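Local structure of EKC/KEOPS complex subunit GON7 (Saccharomyces cerevisiae, 4WXA) at residues D[8-14]-D[84-88]. The protein probably plays a supporting role to the catalytic subunit KAE1 in the KEOPS complex, which is required to form threonylcarbamoyl-adenosine at position 37 of tRNAs reading codons that begin with adenine. Sequence-based numbering, arbitrary orientation.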
loop_
_atom_site.group_PDB
_atom_site.type_symbol
_atom_site.label_atom_id
_atom_site.label_comp_id
_atom_site.label_asym_id
_atom_site.label_seq_id
_atom_site.Cartn_x
_atom_site.Cartn_y
_atom_site.Cartn_z
ATOM N N TYR D 8 -4.612 5.318 6.406
ATOM C CA TYR D 8 -5.597 4.484 5.686
ATOM C C TYR D 8 -6.982 4.952 5.985
ATOM O O TYR D 8 -7.296 5.332 7.087
ATOM C CB TYR D 8 -5.480 3.015 6.119
ATOM C CG TYR D 8 -6.645 2.096 5.745
ATOM C CD1 TYR D 8 -7.735 1.950 6.588
ATOM C CD2 TYR D 8 -6.640 1.378 4.566
ATOM C CE1 TYR D 8 -8.801 1.126 6.258
ATOM C CE2 TYR D 8 -7.687 0.563 4.218
ATOM C CZ TYR D 8 -8.763 0.436 5.083
ATOM O OH TYR D 8 -9.804 -0.357 4.765
ATOM N N SER D 9 -7.834 4.877 4.995
ATOM C CA SER D 9 -9.197 5.337 5.143
ATOM C C SER D 9 -10.160 4.375 4.394
ATOM O O SER D 9 -9.873 3.980 3.304
ATOM C CB SER D 9 -9.209 6.717 4.518
ATOM O OG SER D 9 -10.467 7.334 4.600
ATOM N N ALA D 10 -11.298 4.041 4.953
ATOM C CA ALA D 10 -12.253 3.135 4.297
ATOM C C ALA D 10 -13.681 3.584 4.521
ATOM O O ALA D 10 -13.967 4.248 5.499
ATOM C CB ALA D 10 -12.075 1.732 4.835
ATOM N N PRO D 11 -14.592 3.199 3.631
ATOM C CA PRO D 11 -15.904 3.821 3.680
ATOM C C PRO D 11 -16.757 3.368 4.838
ATOM O O PRO D 11 -17.828 3.897 4.979
ATOM C CB PRO D 11 -16.563 3.415 2.339
ATOM C CG PRO D 11 -15.774 2.272 1.849
ATOM C CD PRO D 11 -14.426 2.322 2.462
ATOM N N ASP D 12 -16.332 2.388 5.629
ATOM C CA ASP D 12 -17.077 2.044 6.847
ATOM C C ASP D 12 -16.724 2.997 8.009
ATOM O O ASP D 12 -17.073 2.743 9.120
ATOM C CB ASP D 12 -16.859 0.565 7.285
ATOM C CG ASP D 12 -15.381 0.224 7.584
ATOM O OD1 ASP D 12 -14.486 0.905 7.027
ATOM O OD2 ASP D 12 -15.096 -0.733 8.351
ATOM N N GLY D 13 -16.001 4.073 7.756
ATOM C CA GLY D 13 -15.789 5.074 8.765
ATOM C C GLY D 13 -14.515 4.880 9.529
ATOM O O GLY D 13 -14.318 5.506 10.530
ATOM N N VAL D 14 -13.650 4.007 9.055
ATOM C CA VAL D 14 -12.436 3.637 9.755
ATOM C C VAL D 14 -11.240 4.441 9.252
ATOM O O VAL D 14 -11.053 4.577 8.062
ATOM C CB VAL D 14 -12.185 2.131 9.586
ATOM C CG1 VAL D 14 -10.792 1.715 10.018
ATOM C CG2 VAL D 14 -13.238 1.381 10.377
ATOM N N PHE D 84 -2.551 -5.218 9.231
ATOM C CA PHE D 84 -3.818 -4.524 9.424
ATOM C C PHE D 84 -4.864 -4.938 8.381
ATOM O O PHE D 84 -6.048 -5.067 8.691
ATOM C CB PHE D 84 -3.592 -2.991 9.387
ATOM C CG PHE D 84 -4.859 -2.196 9.409
ATOM C CD1 PHE D 84 -5.525 -1.973 10.579
ATOM C CD2 PHE D 84 -5.392 -1.708 8.223
ATOM C CE1 PHE D 84 -6.703 -1.266 10.577
ATOM C CE2 PHE D 84 -6.583 -1.014 8.216
ATOM C CZ PHE D 84 -7.253 -0.807 9.391
ATOM N N LEU D 85 -4.427 -5.098 7.135
ATOM C CA LEU D 85 -5.361 -5.332 6.051
ATOM C C LEU D 85 -5.827 -6.775 6.125
ATOM O O LEU D 85 -7.006 -7.077 5.900
ATOM C CB LEU D 85 -4.733 -5.012 4.699
ATOM C CG LEU D 85 -4.488 -3.517 4.414
ATOM C CD1 LEU D 85 -3.657 -3.297 3.152
ATOM C CD2 LEU D 85 -5.815 -2.794 4.274
ATOM N N THR D 86 -4.902 -7.663 6.460
ATOM C CA THR D 86 -5.236 -9.062 6.587
ATOM C C THR D 86 -6.327 -9.232 7.655
ATOM O O THR D 86 -7.356 -9.854 7.398
ATOM C CB THR D 86 -3.979 -9.893 6.878
ATOM O OG1 THR D 86 -3.091 -9.737 5.774
ATOM C CG2 THR D 86 -4.325 -11.387 7.031
ATOM N N GLY D 87 -6.111 -8.620 8.817
ATOM C CA GLY D 87 -7.125 -8.550 9.860
ATOM C C GLY D 87 -8.467 -8.017 9.387
ATOM O O GLY D 87 -9.499 -8.464 9.831
ATOM N N ARG D 88 -8.463 -7.038 8.500
ATOM C CA ARG D 88 -9.711 -6.497 8.020
ATOM C C ARG D 88 -10.393 -7.533 7.181
ATOM O O ARG D 88 -11.605 -7.615 7.209
ATOM C CB ARG D 88 -9.515 -5.247 7.176
ATOM C CG ARG D 88 -8.896 -4.039 7.913
ATOM C CD ARG D 88 -9.948 -3.066 8.382
ATOM N NE ARG D 88 -10.655 -2.467 7.268
ATOM C CZ ARG D 88 -11.795 -1.792 7.381
ATOM N NH1 ARG D 88 -12.403 -1.635 8.555
ATOM N NH2 ARG D 88 -12.353 -1.274 6.307
#
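Tyr-8, Asp-12 and Val-14 of a β-hairpin dock against Phe-84, Leu-85 and Arg-88 of helix 66-94, an aromatic and ionic contact that holds the hairpin's turn end to the helix. Strand residues 8-10 run at 18° to helix residues 84-88, in the same N-to-C sense, the two axes coming no nearer than 12.2 Å, a gap bridged entirely by side chains. The aromatic part is T-shaped: Phe-84 turns its edge to one face of Tyr-8, ring planes 68° apart, and brings CE2 to 3.6 Å from Tyr-8 CD1. Val-14 CG1 lies at the edge of the phenyl ring, while Leu-85 CD2 packs against Tyr-8 CE2. Beyond the rings, Arg-88 reaches into the turn on a chain bent at chi2 and chi3 and grips Asp-12 end-on. Arg-88 NH1 donates to Asp-12 OD2 at 2.8 Å, on the oxygen's syn lone pair, and Arg-88 NH2 meets Asp-12 OD1 at 3.1 Å from above the carboxylate plane, the two flat groups being twisted by 50°. NH2 also makes a weak bond to Tyr-8 OH, whose stronger partner is Asp-63 of the PCC1 chain; that carboxylate also forms a salt bridge with Arg-88 NE. A methionine in place of Arg-88 would probably take from both Asp-12 and Asp-63 of the PCC1 chain the cation that bridges them. Gly-13 and Val-14, both facing Ala-10, complete a G1 β-bulge in a hairpin whose strand 5-10 extends the sheet into PCC1.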